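Local coordinates for protein histone-lysine N-methyltransferase, H3 lysine-9 specific SUVH6 (Arabidopsis thaliana, PDB 6A5K) that catalyses H3K9 methylation with S-adenosylmethionine as methyl donor and probably reads DNA methylation through its SRA domain, at residues 199-204 with 211-216; 270-275 with 446-451; 380-385 with 439-444. The protein carries 1 engineered substitution. All coordinates share one frame; numbering follows the deposited sequence.

Interaction 1. Residues 199-204 with 211-216; sequences EKYWQQ and NVFKFQ
Residues 199-204 and 211-216 pair as the two arms of an antiparallel hairpin, their axes 4.7 Å apart at closest approach and their chain directions 158° apart, with Tyr201 facing Phe215 in a non-hydrogen-bonded pair and Trp202 facing Lys214 in a hydrogen-bonded one. On the face carrying Trp202, CB of Lys214 sits over the indole, 3.8 Å from the centroid of its five-membered ring, a CH-pi contact displaced toward the rim. The indole also has a polar tie at its edge: Trp202 NE1 donates to Gln204 OE1 at 2.9 Å, the acceptor in the ring plane. The amide of Gln204 comes close to the lysine chain, NE2 being 3.5 Å from Lys214 CE. At the far end, Gln216 CG stands anti to the backbone N (chi1 172°), and NE2 at the end of its extended chain donates to Glu199 OE1 at 2.7 Å. The other oxygen of Glu199, OE2, forms a salt bridge with Arg218. On the opposite face Tyr201 CB lies 3.4 Å from Phe215 CD2, the two rings nearly parallel but slid apart, and Tyr201 CD1 lies 3.9 Å from Phe213 CD2. The chemistry of this SRA-domain hairpin thus differs by face: Lys214 CB covers an indole whose N-H is satisfied by Gln204, whereas on the largely aromatic side Phe213 and Phe215 are buried toward helix 156-167.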
loop_
_atom_site.group_PDB
_atom_site.type_symbol
_atom_site.label_atom_id
_atom_site.label_comp_id
_atom_site.label_asym_id
_atom_site.label_seq_id
_atom_site.Cartn_x
_atom_site.Cartn_y
_atom_site.Cartn_z
ATOM N N GLU A 199 4.834 -32.540 6.444
ATOM C CA GLU A 199 4.676 -33.641 7.393
ATOM C C GLU A 199 4.411 -34.981 6.719
ATOM O O GLU A 199 4.918 -36.016 7.153
ATOM C CB GLU A 199 3.541 -33.334 8.375
ATOM C CG GLU A 199 3.800 -32.135 9.267
ATOM C CD GLU A 199 2.725 -31.950 10.320
ATOM O OE1 GLU A 199 1.547 -32.243 10.030
ATOM O OE2 GLU A 199 3.061 -31.512 11.442
ATOM N N LYS A 200 3.604 -34.964 5.666
ATOM C CA LYS A 200 3.257 -36.197 4.969
ATOM C C LYS A 200 2.668 -35.892 3.607
ATOM O O LYS A 200 2.259 -34.762 3.332
ATOM C CB LYS A 200 2.259 -37.025 5.787
ATOM C CG LYS A 200 0.894 -36.371 5.939
ATOM C CD LYS A 200 -0.062 -37.264 6.735
ATOM C CE LYS A 200 -1.339 -36.522 7.108
ATOM N NZ LYS A 200 -2.248 -37.368 7.944
ATOM N N TYR A 201 2.632 -36.904 2.751
ATOM C CA TYR A 201 1.942 -36.766 1.484
ATOM C C TYR A 201 1.162 -38.033 1.166
ATOM O O TYR A 201 1.391 -39.098 1.745
ATOM C CB TYR A 201 2.920 -36.429 0.355
ATOM C CG TYR A 201 3.682 -37.602 -0.215
ATOM C CD1 TYR A 201 3.291 -38.187 -1.409
ATOM C CD2 TYR A 201 4.802 -38.111 0.427
ATOM C CE1 TYR A 201 3.981 -39.259 -1.940
ATOM C CE2 TYR A 201 5.503 -39.180 -0.098
ATOM C CZ TYR A 201 5.087 -39.748 -1.283
ATOM O OH TYR A 201 5.775 -40.809 -1.814
ATOM N N TRP A 202 0.215 -37.908 0.254
ATOM C CA TRP A 202 -0.546 -39.059 -0.172
ATOM C C TRP A 202 -0.994 -38.851 -1.594
ATOM O O TRP A 202 -0.758 -37.811 -2.194
ATOM C CB TRP A 202 -1.745 -39.305 0.747
ATOM C CG TRP A 202 -2.744 -38.194 0.776
ATOM C CD1 TRP A 202 -3.885 -38.101 0.035
ATOM C CD2 TRP A 202 -2.704 -37.019 1.600
ATOM N NE1 TRP A 202 -4.560 -36.946 0.346
ATOM C CE2 TRP A 202 -3.857 -36.263 1.302
ATOM C CE3 TRP A 202 -1.811 -36.542 2.564
ATOM C CZ2 TRP A 202 -4.136 -35.047 1.928
ATOM C CZ3 TRP A 202 -2.091 -35.330 3.187
ATOM C CH2 TRP A 202 -3.246 -34.598 2.865
ATOM N N GLN A 203 -1.659 -39.858 -2.121
ATOM C CA GLN A 203 -1.975 -39.889 -3.524
ATOM C C GLN A 203 -3.440 -40.296 -3.680
ATOM O O GLN A 203 -3.888 -41.260 -3.065
ATOM C CB GLN A 203 -0.988 -40.840 -4.205
ATOM C CG GLN A 203 -1.284 -41.252 -5.600
ATOM C CD GLN A 203 -0.047 -41.813 -6.294
ATOM O OE1 GLN A 203 0.887 -42.286 -5.645
ATOM N NE2 GLN A 203 -0.032 -41.746 -7.618
ATOM N N GLN A 204 -4.197 -39.529 -4.461
ATOM C CA GLN A 204 -5.627 -39.785 -4.613
ATOM C C GLN A 204 -6.141 -39.364 -5.987
ATOM O O GLN A 204 -5.452 -38.668 -6.731
ATOM C CB GLN A 204 -6.419 -39.051 -3.525
ATOM C CG GLN A 204 -6.263 -37.540 -3.574
ATOM C CD GLN A 204 -7.127 -36.825 -2.553
ATOM O OE1 GLN A 204 -6.964 -37.004 -1.346
ATOM N NE2 GLN A 204 -8.060 -36.014 -3.036
ATOM N N ASN A 211 -5.077 -39.050 -11.271
ATOM C CA ASN A 211 -4.294 -39.176 -10.047
ATOM C C ASN A 211 -3.512 -37.917 -9.651
ATOM O O ASN A 211 -2.836 -37.320 -10.487
ATOM C CB ASN A 211 -3.340 -40.351 -10.226
ATOM C CG ASN A 211 -2.932 -40.977 -8.927
ATOM O OD1 ASN A 211 -2.192 -40.376 -8.160
ATOM N ND2 ASN A 211 -3.403 -42.197 -8.671
ATOM N N VAL A 212 -3.597 -37.515 -8.380
ATOM C CA VAL A 212 -2.844 -36.354 -7.897
ATOM C C VAL A 212 -2.172 -36.572 -6.537
ATOM O O VAL A 212 -2.613 -37.390 -5.729
ATOM C CB VAL A 212 -3.742 -35.096 -7.778
ATOM C CG1 VAL A 212 -4.330 -34.714 -9.130
ATOM C CG2 VAL A 212 -4.839 -35.312 -6.741
ATOM N N PHE A 213 -1.110 -35.816 -6.290
ATOM C CA PHE A 213 -0.435 -35.829 -4.998
ATOM C C PHE A 213 -0.927 -34.700 -4.105
ATOM O O PHE A 213 -1.146 -33.579 -4.568
ATOM C CB PHE A 213 1.084 -35.722 -5.173
ATOM C CG PHE A 213 1.698 -36.913 -5.839
ATOM C CD1 PHE A 213 1.906 -36.931 -7.209
ATOM C CD2 PHE A 213 2.059 -38.024 -5.096
ATOM C CE1 PHE A 213 2.471 -38.036 -7.822
ATOM C CE2 PHE A 213 2.622 -39.134 -5.705
ATOM C CZ PHE A 213 2.828 -39.140 -7.067
ATOM N N LYS A 214 -1.093 -35.003 -2.822
ATOM C CA LYS A 214 -1.459 -33.996 -1.838
ATOM C C LYS A 214 -0.472 -34.041 -0.675
ATOM O O LYS A 214 0.020 -35.107 -0.314
ATOM C CB LYS A 214 -2.889 -34.211 -1.345
ATOM C CG LYS A 214 -3.935 -34.087 -2.443
ATOM C CD LYS A 214 -5.138 -33.289 -1.979
ATOM C CE LYS A 214 -6.111 -33.050 -3.121
ATOM N NZ LYS A 214 -7.204 -32.111 -2.732
ATOM N N PHE A 215 -0.193 -32.877 -0.098
ATOM C CA PHE A 215 0.829 -32.725 0.932
ATOM C C PHE A 215 0.230 -32.001 2.130
ATOM O O PHE A 215 -0.534 -31.054 1.960
ATOM C CB PHE A 215 2.038 -31.933 0.395
ATOM C CG PHE A 215 2.680 -32.542 -0.824
ATOM C CD1 PHE A 215 2.144 -32.328 -2.089
ATOM C CD2 PHE A 215 3.832 -33.309 -0.709
ATOM C CE1 PHE A 215 2.736 -32.880 -3.214
ATOM C CE2 PHE A 215 4.433 -33.865 -1.828
ATOM C CZ PHE A 215 3.882 -33.653 -3.083
ATOM N N GLN A 216 0.566 -32.434 3.339
ATOM C CA GLN A 216 0.163 -31.679 4.518
ATOM C C GLN A 216 1.356 -30.927 5.086
ATOM O O GLN A 216 2.391 -31.520 5.358
ATOM C CB GLN A 216 -0.445 -32.593 5.587
ATOM C CG GLN A 216 -0.711 -31.883 6.904
ATOM C CD GLN A 216 -1.428 -32.762 7.901
ATOM O OE1 GLN A 216 -2.570 -33.154 7.682
ATOM N NE2 GLN A 216 -0.761 -33.076 9.002
#

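Interaction 2. Residues 270-275 with 446-451; sequences FTYTVK and KGNVGR. With SAM (S-adenosylmethionine), chain F.
Phe270 and Arg451 meet flat on flat: the guanidinium lies over the phenyl ring with planes 6° apart and centres 4.3 Å apart, a stacked cation-pi pair. Arg451 CG lies between the backbone N and the carbonyl carbon (chi1 77°), and the chain bends at chi3 (-66°), which places NE; CD also rests over the same ring, 3.8 Å from its centroid. Ala443 O anchors the NE of this arginine, and Tyr401 adds a second cation-pi partner. The rim of the Phe270 ring meets Gly447 O, 3.5 Å from CE2 and near the ring plane. Tyr272 has CG anti to its backbone N, and its ring is covered on one face by Gly447 O and by Asn448 CA, the latter 3.9 Å from the ring centroid. Its OH accepts from Val449 N at 3.2 Å, a bent bond, and is also hydrogen-bonded to Glu252. An alanine in place of Tyr272 would probably leave Val449 N and Glu252 lacking a hydrogen-bond partner and open a gap over Asn448 CA. The backbones form a short parallel bridge, Gly447 N donating to Thr271 O at 3.1 Å and Thr273 N to Gly447 O at 2.9 Å. Pre-SET and SET segments are joined here, and Arg451 O comes within 2.9 Å of the S-adenosylmethionine CE. The stack and the anchor at NE therefore hold the arginine side chain while its carbonyl borders the transferable methyl group.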
loop_
_atom_site.group_PDB
_atom_site.type_symbol
_atom_site.label_atom_id
_atom_site.label_comp_id
_atom_site.label_asym_id
_atom_site.label_seq_id
_atom_site.Cartn_x
_atom_site.Cartn_y
_atom_site.Cartn_z
ATOM N N PHE A 270 -11.746 15.574 20.907
ATOM C CA PHE A 270 -11.656 16.524 19.800
ATOM C C PHE A 270 -12.977 16.538 19.040
ATOM O O PHE A 270 -13.787 15.627 19.181
ATOM C CB PHE A 270 -10.493 16.181 18.847
ATOM C CG PHE A 270 -10.751 14.983 17.976
ATOM C CD1 PHE A 270 -10.636 13.699 18.487
ATOM C CD2 PHE A 270 -11.104 15.139 16.644
ATOM C CE1 PHE A 270 -10.880 12.594 17.691
ATOM C CE2 PHE A 270 -11.344 14.035 15.841
ATOM C CZ PHE A 270 -11.229 12.766 16.362
ATOM N N THR A 271 -13.192 17.568 18.229
ATOM C CA THR A 271 -14.394 17.647 17.405
ATOM C C THR A 271 -14.130 17.101 16.005
ATOM O O THR A 271 -13.305 17.640 15.265
ATOM C CB THR A 271 -14.910 19.096 17.301
ATOM O OG1 THR A 271 -15.113 19.624 18.618
ATOM C CG2 THR A 271 -16.222 19.156 16.525
ATOM N N TYR A 272 -14.828 16.031 15.637
ATOM C CA TYR A 272 -14.593 15.422 14.337
ATOM C C TYR A 272 -15.163 16.298 13.234
ATOM O O TYR A 272 -16.300 16.749 13.319
ATOM C CB TYR A 272 -15.199 14.012 14.250
ATOM C CG TYR A 272 -14.568 13.204 13.135
ATOM C CD1 TYR A 272 -14.970 13.370 11.815
ATOM C CD2 TYR A 272 -13.546 12.307 13.399
ATOM C CE1 TYR A 272 -14.374 12.653 10.785
ATOM C CE2 TYR A 272 -12.942 11.587 12.382
ATOM C CZ TYR A 272 -13.361 11.759 11.079
ATOM O OH TYR A 272 -12.753 11.039 10.076
ATOM N N THR A 273 -14.369 16.528 12.195
ATOM C CA THR A 273 -14.807 17.347 11.071
ATOM C C THR A 273 -14.418 16.714 9.739
ATOM O O THR A 273 -13.265 16.326 9.547
ATOM C CB THR A 273 -14.198 18.761 11.141
ATOM O OG1 THR A 273 -14.254 19.245 12.490
ATOM C CG2 THR A 273 -14.960 19.703 10.228
ATOM N N VAL A 274 -15.370 16.614 8.817
ATOM C CA VAL A 274 -15.069 16.096 7.483
ATOM C C VAL A 274 -14.826 17.239 6.493
ATOM O O VAL A 274 -14.503 17.010 5.330
ATOM C CB VAL A 274 -16.202 15.194 6.936
ATOM C CG1 VAL A 274 -16.608 14.158 7.967
ATOM C CG2 VAL A 274 -17.402 16.035 6.536
ATOM N N LYS A 275 -14.974 18.472 6.961
ATOM C CA LYS A 275 -14.802 19.627 6.085
ATOM C C LYS A 275 -13.703 20.571 6.560
ATOM O O LYS A 275 -13.578 20.856 7.750
ATOM C CB LYS A 275 -16.124 20.394 5.951
ATOM C CG LYS A 275 -17.247 19.568 5.349
ATOM C CD LYS A 275 -17.744 20.169 4.044
ATOM C CE LYS A 275 -19.141 20.751 4.200
ATOM N NZ LYS A 275 -19.897 20.737 2.912
ATOM N N LYS A 446 -10.285 20.683 15.947
ATOM C CA LYS A 446 -11.216 20.197 14.939
ATOM C C LYS A 446 -10.441 19.514 13.819
ATOM O O LYS A 446 -9.584 20.134 13.196
ATOM C CB LYS A 446 -12.051 21.354 14.380
ATOM C CG LYS A 446 -12.716 22.205 15.449
ATOM C CD LYS A 446 -13.546 23.324 14.843
ATOM C CE LYS A 446 -13.782 24.446 15.841
ATOM N NZ LYS A 446 -12.502 25.070 16.288
ATOM N N GLY A 447 -10.733 18.242 13.568
ATOM C CA GLY A 447 -10.047 17.514 12.514
ATOM C C GLY A 447 -10.688 16.175 12.222
ATOM O O GLY A 447 -11.659 15.787 12.883
ATOM N N ASN A 448 -10.158 15.474 11.221
ATOM C CA ASN A 448 -10.636 14.135 10.897
ATOM C C ASN A 448 -9.610 13.075 11.297
ATOM O O ASN A 448 -8.670 13.360 12.040
ATOM C CB ASN A 448 -10.974 14.016 9.406
ATOM C CG ASN A 448 -9.741 13.959 8.518
ATOM O OD1 ASN A 448 -8.654 14.401 8.898
ATOM N ND2 ASN A 448 -9.911 13.411 7.320
ATOM N N VAL A 449 -9.793 11.862 10.792
ATOM C CA VAL A 449 -8.958 10.721 11.172
ATOM C C VAL A 449 -7.473 10.954 10.837
ATOM O O VAL A 449 -6.577 10.369 11.463
ATOM C CB VAL A 449 -9.459 9.426 10.489
ATOM C CG1 VAL A 449 -9.274 9.502 8.966
ATOM C CG2 VAL A 449 -8.757 8.190 11.067
ATOM N N GLY A 450 -7.214 11.827 9.869
ATOM C CA GLY A 450 -5.855 12.126 9.456
ATOM C C GLY A 450 -4.963 12.594 10.593
ATOM O O GLY A 450 -3.749 12.369 10.557
ATOM N N ARG A 451 -5.556 13.221 11.614
ATOM C CA ARG A 451 -4.789 13.723 12.751
ATOM C C ARG A 451 -4.110 12.581 13.521
ATOM O O ARG A 451 -3.198 12.816 14.301
ATOM C CB ARG A 451 -5.684 14.539 13.709
ATOM C CG ARG A 451 -6.588 13.678 14.595
ATOM C CD ARG A 451 -7.747 14.470 15.218
ATOM N NE ARG A 451 -7.309 15.493 16.169
ATOM C CZ ARG A 451 -6.898 15.239 17.410
ATOM N NH1 ARG A 451 -6.835 13.989 17.849
ATOM N NH2 ARG A 451 -6.525 16.231 18.206
HETATM N N SAM F . -0.162 9.306 18.226
HETATM C CA SAM F . -1.034 10.492 18.145
HETATM C C SAM F . -2.216 10.447 19.115
HETATM O O SAM F . -3.104 11.310 19.065
HETATM O OXT SAM F . -2.314 9.551 19.959
HETATM C CB SAM F . -1.545 10.684 16.718
HETATM C CG SAM F . -0.484 11.322 15.831
HETATM S SD SAM F . -0.225 13.018 16.402
HETATM C CE SAM F . -0.546 13.870 14.863
HETATM C "C5'" SAM F . 1.561 13.232 16.444
HETATM C "C4'" SAM F . 2.129 12.756 17.766
HETATM O "O4'" SAM F . 2.157 11.335 17.794
HETATM C "C3'" SAM F . 3.560 13.223 17.949
HETATM O "O3'" SAM F . 3.609 14.480 18.583
HETATM C "C2'" SAM F . 4.119 12.132 18.825
HETATM O "O2'" SAM F . 3.703 12.382 20.149
HETATM C "C1'" SAM F . 3.379 10.900 18.352
HETATM N N9 SAM F . 4.170 10.210 17.311
HETATM C C8 SAM F . 3.841 10.034 15.993
HETATM N N7 SAM F . 4.844 9.351 15.379
HETATM C C5 SAM F . 5.817 9.106 16.289
HETATM C C6 SAM F . 7.044 8.457 16.215
HETATM N N6 SAM F . 7.475 7.927 15.068
HETATM N N1 SAM F . 7.836 8.381 17.339
HETATM C C2 SAM F . 7.407 8.921 18.535
HETATM N N3 SAM F . 6.182 9.555 18.609
HETATM C C4 SAM F . 5.398 9.640 17.509
#

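Interaction 3. Residues 380-385 with 439-444; sequences CEYVGE and FTIDAA
Tyr382 has CG placed anti to its backbone N (chi1 -164°), and chi2 near -84° turns the ring; Ile441 likewise carries CG2 anti to N, and this methyl lies at the edge of the phenol ring, near its plane, with Tyr382 CD1 and Ile441 CG2 3.6 Å apart. Farther along the ring, Ala443 CB approaches obliquely, 3.7 Å from Tyr382 CE1 and also close to OH. The same Ile441 CG2 lies 3.5 Å from Gly384 N, at a point where a CB on the glycine would collide with both this methyl and Asp442 O. Beyond the glycine the backbones close a single antiparallel bridge: Asp442 N donates to Glu385 O at 2.9 Å in an almost straight bond, while Glu385 N reaches Asp442 O at 2.9 Å from above the carbonyl plane. The acidic ends of Glu385 and Asp442 stay 4.9 Å apart between OE2 and OD2, and one water bonds to both, weakly on the glutamate side. Asp442 OD2 also accepts from Asn398, and its OD1 takes the backbone N-H of Ala444 at 2.9 Å, closing an Asx turn. Segment 380-385 leads from strand 378-381 of one small sheet of the SET fold into strand 385-388 of another, where its second half pairs with strand 436-442, and the Tyr382 side chain on the way lies about 5 Å from the bound S-adenosylmethionine.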
loop_
_atom_site.group_PDB
_atom_site.type_symbol
_atom_site.label_atom_id
_atom_site.label_comp_id
_atom_site.label_asym_id
_atom_site.label_seq_id
_atom_site.Cartn_x
_atom_site.Cartn_y
_atom_site.Cartn_z
ATOM N N CYS A 380 -7.057 9.149 2.848
ATOM C CA CYS A 380 -7.892 10.183 3.449
ATOM C C CYS A 380 -7.210 11.526 3.277
ATOM O O CYS A 380 -6.059 11.593 2.855
ATOM C CB CYS A 380 -8.135 9.908 4.940
ATOM S SG CYS A 380 -6.633 10.018 5.950
ATOM N N GLU A 381 -7.933 12.588 3.617
ATOM C CA GLU A 381 -7.391 13.944 3.639
ATOM C C GLU A 381 -6.880 14.278 5.034
ATOM O O GLU A 381 -7.336 13.694 6.013
ATOM C CB GLU A 381 -8.469 14.954 3.214
ATOM C CG GLU A 381 -7.992 16.400 3.102
ATOM C CD GLU A 381 -8.996 17.302 2.397
ATOM O OE1 GLU A 381 -10.094 16.823 2.049
ATOM O OE2 GLU A 381 -8.687 18.493 2.190
ATOM N N TYR A 382 -5.932 15.208 5.130
ATOM C CA TYR A 382 -5.637 15.819 6.421
ATOM C C TYR A 382 -6.573 17.004 6.603
ATOM O O TYR A 382 -6.360 18.068 6.026
ATOM C CB TYR A 382 -4.173 16.265 6.526
ATOM C CG TYR A 382 -3.755 16.534 7.956
ATOM C CD1 TYR A 382 -4.013 17.761 8.560
ATOM C CD2 TYR A 382 -3.111 15.559 8.703
ATOM C CE1 TYR A 382 -3.644 18.005 9.875
ATOM C CE2 TYR A 382 -2.740 15.793 10.016
ATOM C CZ TYR A 382 -3.008 17.019 10.594
ATOM O OH TYR A 382 -2.638 17.252 11.899
ATOM N N VAL A 383 -7.624 16.810 7.390
ATOM C CA VAL A 383 -8.631 17.853 7.563
ATOM C C VAL A 383 -8.469 18.555 8.906
ATOM O O VAL A 383 -8.228 17.910 9.928
ATOM C CB VAL A 383 -10.059 17.273 7.440
ATOM C CG1 VAL A 383 -11.110 18.318 7.805
ATOM C CG2 VAL A 383 -10.297 16.751 6.030
ATOM N N GLY A 384 -8.600 19.881 8.889
ATOM C CA GLY A 384 -8.533 20.693 10.089
ATOM C C GLY A 384 -8.825 22.139 9.728
ATOM O O GLY A 384 -9.427 22.407 8.689
ATOM N N GLU A 385 -8.396 23.073 10.570
ATOM C CA GLU A 385 -8.569 24.494 10.274
ATOM C C GLU A 385 -7.354 25.019 9.518
ATOM O O GLU A 385 -6.226 24.854 9.981
ATOM C CB GLU A 385 -8.766 25.319 11.550
ATOM C CG GLU A 385 -9.573 24.657 12.652
ATOM C CD GLU A 385 -9.671 25.534 13.899
ATOM O OE1 GLU A 385 -9.880 26.761 13.756
ATOM O OE2 GLU A 385 -9.530 25.002 15.021
ATOM N N PHE A 439 1.020 28.411 4.817
ATOM C CA PHE A 439 -0.146 27.926 5.554
ATOM C C PHE A 439 0.023 26.545 6.178
ATOM O O PHE A 439 0.820 25.730 5.721
ATOM C CB PHE A 439 -1.374 27.933 4.646
ATOM C CG PHE A 439 -1.795 29.318 4.227
ATOM C CD1 PHE A 439 -1.164 29.955 3.170
ATOM C CD2 PHE A 439 -2.793 29.991 4.912
ATOM C CE1 PHE A 439 -1.535 31.230 2.788
ATOM C CE2 PHE A 439 -3.170 31.268 4.534
ATOM C CZ PHE A 439 -2.538 31.888 3.476
ATOM N N THR A 440 -0.766 26.306 7.221
ATOM C CA THR A 440 -0.695 25.095 8.033
ATOM C C THR A 440 -2.112 24.630 8.349
ATOM O O THR A 440 -3.021 25.453 8.495
ATOM C CB THR A 440 0.095 25.354 9.345
ATOM O OG1 THR A 440 1.472 25.598 9.033
ATOM C CG2 THR A 440 -0.003 24.173 10.328
ATOM N N ILE A 441 -2.311 23.321 8.432
ATOM C CA ILE A 441 -3.594 22.779 8.851
ATOM C C ILE A 441 -3.520 22.378 10.320
ATOM O O ILE A 441 -2.683 21.559 10.707
ATOM C CB ILE A 441 -4.013 21.557 8.002
ATOM C CG1 ILE A 441 -4.013 21.902 6.513
ATOM C CG2 ILE A 441 -5.389 21.079 8.418
ATOM C CD1 ILE A 441 -3.886 20.690 5.616
ATOM N N ASP A 442 -4.384 22.979 11.133
ATOM C CA ASP A 442 -4.443 22.716 12.564
ATOM C C ASP A 442 -5.595 21.763 12.844
ATOM O O ASP A 442 -6.759 22.146 12.743
ATOM C CB ASP A 442 -4.617 24.029 13.339
ATOM C CG ASP A 442 -4.655 23.836 14.857
ATOM O OD1 ASP A 442 -4.717 22.688 15.338
ATOM O OD2 ASP A 442 -4.629 24.854 15.580
ATOM N N ALA A 443 -5.271 20.524 13.207
ATOM C CA ALA A 443 -6.297 19.522 13.485
ATOM C C ALA A 443 -6.417 19.191 14.976
ATOM O O ALA A 443 -6.963 18.146 15.337
ATOM C CB ALA A 443 -6.010 18.245 12.685
ATOM N N ALA A 444 -5.913 20.071 15.838
ATOM C CA ALA A 444 -5.882 19.787 17.274
ATOM C C ALA A 444 -7.267 19.814 17.895
ATOM O O ALA A 444 -7.634 18.909 18.645
ATOM C CB ALA A 444 -4.979 20.769 17.998
HETATM O O HOH W 1 -8.229 22.609 14.979
HETATM O O HOH W 2 -6.654 26.420 15.879
#

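Interactions 2 and 3 form one continuous region of the SET and pre-SET part, their centres about 8 Å apart. Arg451 NE lies 2.8 Å from Ala443 O and Asn448 ND2 lies 2.9 Å from Glu381 O, both probable hydrogen bonds, so the 446-451 segment reaches both segments of interaction 3; Thr273 O also packs on Val383 CG1. Both contacts border S-adenosylmethionine, through Arg451 in one and Tyr382 in the other. Interaction 1 stands apart in the SRA domain, on the other side of the chain's centre, its centre about 55 Å from that of interaction 2 and 57 Å from that of interaction 3, with nearest atoms about 41 Å away in either case.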